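Local coordinates for putative exported protein (PDB 3OCJ) that is of unknown function but contains a Rossmann-like methyltransferase domain, and so may act as an S-adenosylmethionine-dependent methyltransferase, at residues Trp70-Val75 with Cys127-Glu132. Sequence-based numbering, arbitrary orientation. Where two conformers were deposited one is given.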
loop_
_atom_site.group_PDB
_atom_site.type_symbol
_atom_site.label_atom_id
_atom_site.label_comp_id
_atom_site.label_asym_id
_atom_site.label_seq_id
_atom_site.Cartn_x
_atom_site.Cartn_y
_atom_site.Cartn_z
ATOM N N TRP A 70 0.885 -3.726 9.397
ATOM C CA TRP A 70 -0.365 -4.195 8.817
ATOM C C TRP A 70 -0.339 -4.351 7.299
ATOM O O TRP A 70 -1.017 -5.226 6.748
ATOM C CB TRP A 70 -1.553 -3.371 9.329
ATOM C CG TRP A 70 -1.769 -3.658 10.763
ATOM C CD1 TRP A 70 -1.576 -2.811 11.809
ATOM C CD2 TRP A 70 -2.132 -4.922 11.328
ATOM N NE1 TRP A 70 -1.824 -3.459 12.997
ATOM C CE2 TRP A 70 -2.168 -4.759 12.726
ATOM C CE3 TRP A 70 -2.446 -6.173 10.784
ATOM C CZ2 TRP A 70 -2.511 -5.796 13.594
ATOM C CZ3 TRP A 70 -2.782 -7.206 11.649
ATOM C CH2 TRP A 70 -2.810 -7.011 13.036
ATOM N N THR A 71 0.455 -3.535 6.612
ATOM C CA THR A 71 0.686 -3.780 5.198
ATOM C C THR A 71 1.300 -5.167 4.999
ATOM O O THR A 71 0.832 -5.958 4.171
ATOM C CB THR A 71 1.617 -2.728 4.567
ATOM O OG1 THR A 71 1.023 -1.436 4.689
ATOM C CG2 THR A 71 1.819 -3.029 3.091
ATOM N N HIS A 72 2.338 -5.469 5.771
ATOM C CA HIS A 72 2.983 -6.767 5.647
ATOM C C HIS A 72 1.999 -7.897 5.932
ATOM O O HIS A 72 1.860 -8.830 5.142
ATOM C CB HIS A 72 4.173 -6.887 6.588
ATOM C CG HIS A 72 4.773 -8.257 6.612
ATOM N ND1 HIS A 72 5.635 -8.710 5.634
ATOM C CD2 HIS A 72 4.612 -9.284 7.478
ATOM C CE1 HIS A 72 5.986 -9.955 5.904
ATOM N NE2 HIS A 72 5.382 -10.328 7.017
ATOM N N ARG A 73 1.334 -7.817 7.080
ATOM C CA ARG A 73 0.483 -8.915 7.521
ATOM C C ARG A 73 -0.696 -9.099 6.567
ATOM O O ARG A 73 -1.102 -10.220 6.263
ATOM C CB ARG A 73 0.030 -8.701 8.973
ATOM C CG ARG A 73 1.181 -8.718 9.971
ATOM C CD ARG A 73 0.731 -8.414 11.403
ATOM N NE ARG A 73 -0.098 -9.480 11.953
ATOM C CZ ARG A 73 -0.372 -9.616 13.244
ATOM N NH1 ARG A 73 0.116 -8.749 14.121
ATOM N NH2 ARG A 73 -1.137 -10.617 13.661
ATOM N N LEU A 74 -1.231 -7.992 6.072
ATOM C CA LEU A 74 -2.328 -8.058 5.129
ATOM C C LEU A 74 -1.869 -8.594 3.774
ATOM O O LEU A 74 -2.471 -9.523 3.221
ATOM C CB LEU A 74 -2.973 -6.680 4.970
ATOM C CG LEU A 74 -4.240 -6.616 4.117
ATOM C CD1 LEU A 74 -5.344 -7.475 4.704
ATOM C CD2 LEU A 74 -4.687 -5.175 3.979
ATOM N N VAL A 75 -0.790 -8.024 3.249
ATOM C CA VAL A 75 -0.352 -8.372 1.907
ATOM C C VAL A 75 0.172 -9.805 1.786
ATOM O O VAL A 75 -0.064 -10.468 0.782
ATOM C CB VAL A 75 0.691 -7.370 1.366
ATOM C CG1 VAL A 75 1.221 -7.849 0.038
ATOM C CG2 VAL A 75 0.070 -5.992 1.210
ATOM N N CYS A 127 10.069 1.906 3.140
ATOM C CA CYS A 127 10.406 0.491 3.082
ATOM C C CYS A 127 9.487 -0.427 3.875
ATOM O O CYS A 127 9.372 -1.612 3.554
ATOM C CB CYS A 127 11.866 0.243 3.477
ATOM S SG CYS A 127 12.269 0.648 5.182
ATOM N N GLY A 128 8.828 0.112 4.897
ATOM C CA GLY A 128 8.060 -0.730 5.800
ATOM C C GLY A 128 8.933 -1.872 6.294
ATOM O O GLY A 128 10.103 -1.671 6.630
ATOM N N TRP A 129 8.378 -3.080 6.328
ATOM C CA TRP A 129 9.138 -4.254 6.764
ATOM C C TRP A 129 9.947 -4.886 5.628
ATOM O O TRP A 129 10.580 -5.920 5.826
ATOM C CB TRP A 129 8.210 -5.309 7.379
ATOM C CG TRP A 129 7.703 -4.948 8.744
ATOM C CD1 TRP A 129 7.883 -3.769 9.401
ATOM C CD2 TRP A 129 6.926 -5.779 9.617
ATOM N NE1 TRP A 129 7.272 -3.812 10.636
ATOM C CE2 TRP A 129 6.676 -5.037 10.789
ATOM C CE3 TRP A 129 6.428 -7.081 9.523
ATOM C CZ2 TRP A 129 5.947 -5.552 11.861
ATOM C CZ3 TRP A 129 5.701 -7.592 10.590
ATOM C CH2 TRP A 129 5.471 -6.827 11.742
HETATM N N MSE A 130 9.905 -4.272 4.446
HETATM C CA MSE A 130 10.690 -4.728 3.286
HETATM C C MSE A 130 10.267 -6.099 2.758
HETATM O O MSE A 130 11.093 -6.871 2.258
HETATM C CB MSE A 130 12.191 -4.694 3.604
HETATM C CG MSE A 130 12.707 -3.276 3.792
HETATM SE SE MSE A 130 14.575 -3.149 4.300
HETATM C CE MSE A 130 15.254 -4.345 3.051
ATOM N N SER A 131 8.968 -6.375 2.846
ATOM C CA SER A 131 8.403 -7.675 2.490
ATOM C C SER A 131 8.761 -8.097 1.070
ATOM O O SER A 131 9.100 -9.256 0.812
ATOM C CB SER A 131 6.880 -7.637 2.641
ATOM O OG SER A 131 6.493 -6.899 3.793
ATOM N N GLU A 132 8.673 -7.154 0.144
ATOM C CA GLU A 132 8.906 -7.467 -1.257
ATOM C C GLU A 132 10.388 -7.767 -1.517
ATOM O O GLU A 132 10.713 -8.730 -2.194
ATOM C CB GLU A 132 8.357 -6.365 -2.181
ATOM C CG GLU A 132 9.129 -5.051 -2.196
ATOM C CD GLU A 132 8.894 -4.180 -0.968
ATOM O OE1 GLU A 132 8.281 -4.658 0.009
ATOM O OE2 GLU A 132 9.329 -3.005 -0.987
#
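H72, on helix 68-76, reaches across to segment 127-132 and meets two of its side chains, S131 through a hydrogen bond and W129 through ring contact. The polar link is a short hydrogen bond between H72 ND1 and S131 OG, 2.7 Å long and, at 164°, nearly straight. The hydroxyl lies at the imidazole edge, near the ring plane, and the serine CB lies there too, 3.4 Å from ND1 of H72. With CG of H72 anti to the backbone N (chi1 173°), the ring is carried out from its helix to the facing segment. This single bond at the edge should help to fix the rotation of the imidazole about CB-CG.

The aromatic contact uses the six-membered ring of the indole. W129 CE3 comes within 3.5 Å of H72 CD2, and CZ3 follows at 3.7 Å from the same CD2. The imidazole and this six-membered ring meet at a slant, in van der Waals contact, with planes inclined at 41° and centroids 5.2 Å apart.

A type II' turn from C127 to M130 shapes the loop, closed by the bond from M130 N to C127 O (2.9 Å). G128, with its positive phi, takes the second position and W129 the third; G128 N also gives a hydrogen bond to OD2 of D150, the last residue of strand 145-150. The contact thus joins helix 68-76 to the loop that follows strand 121-124 of the Rossmann-like sheet, the region where the glycine-containing cofactor loop commonly lies in methyltransferases of this class, while L162 of helix 153-163 touches both H72 and W129.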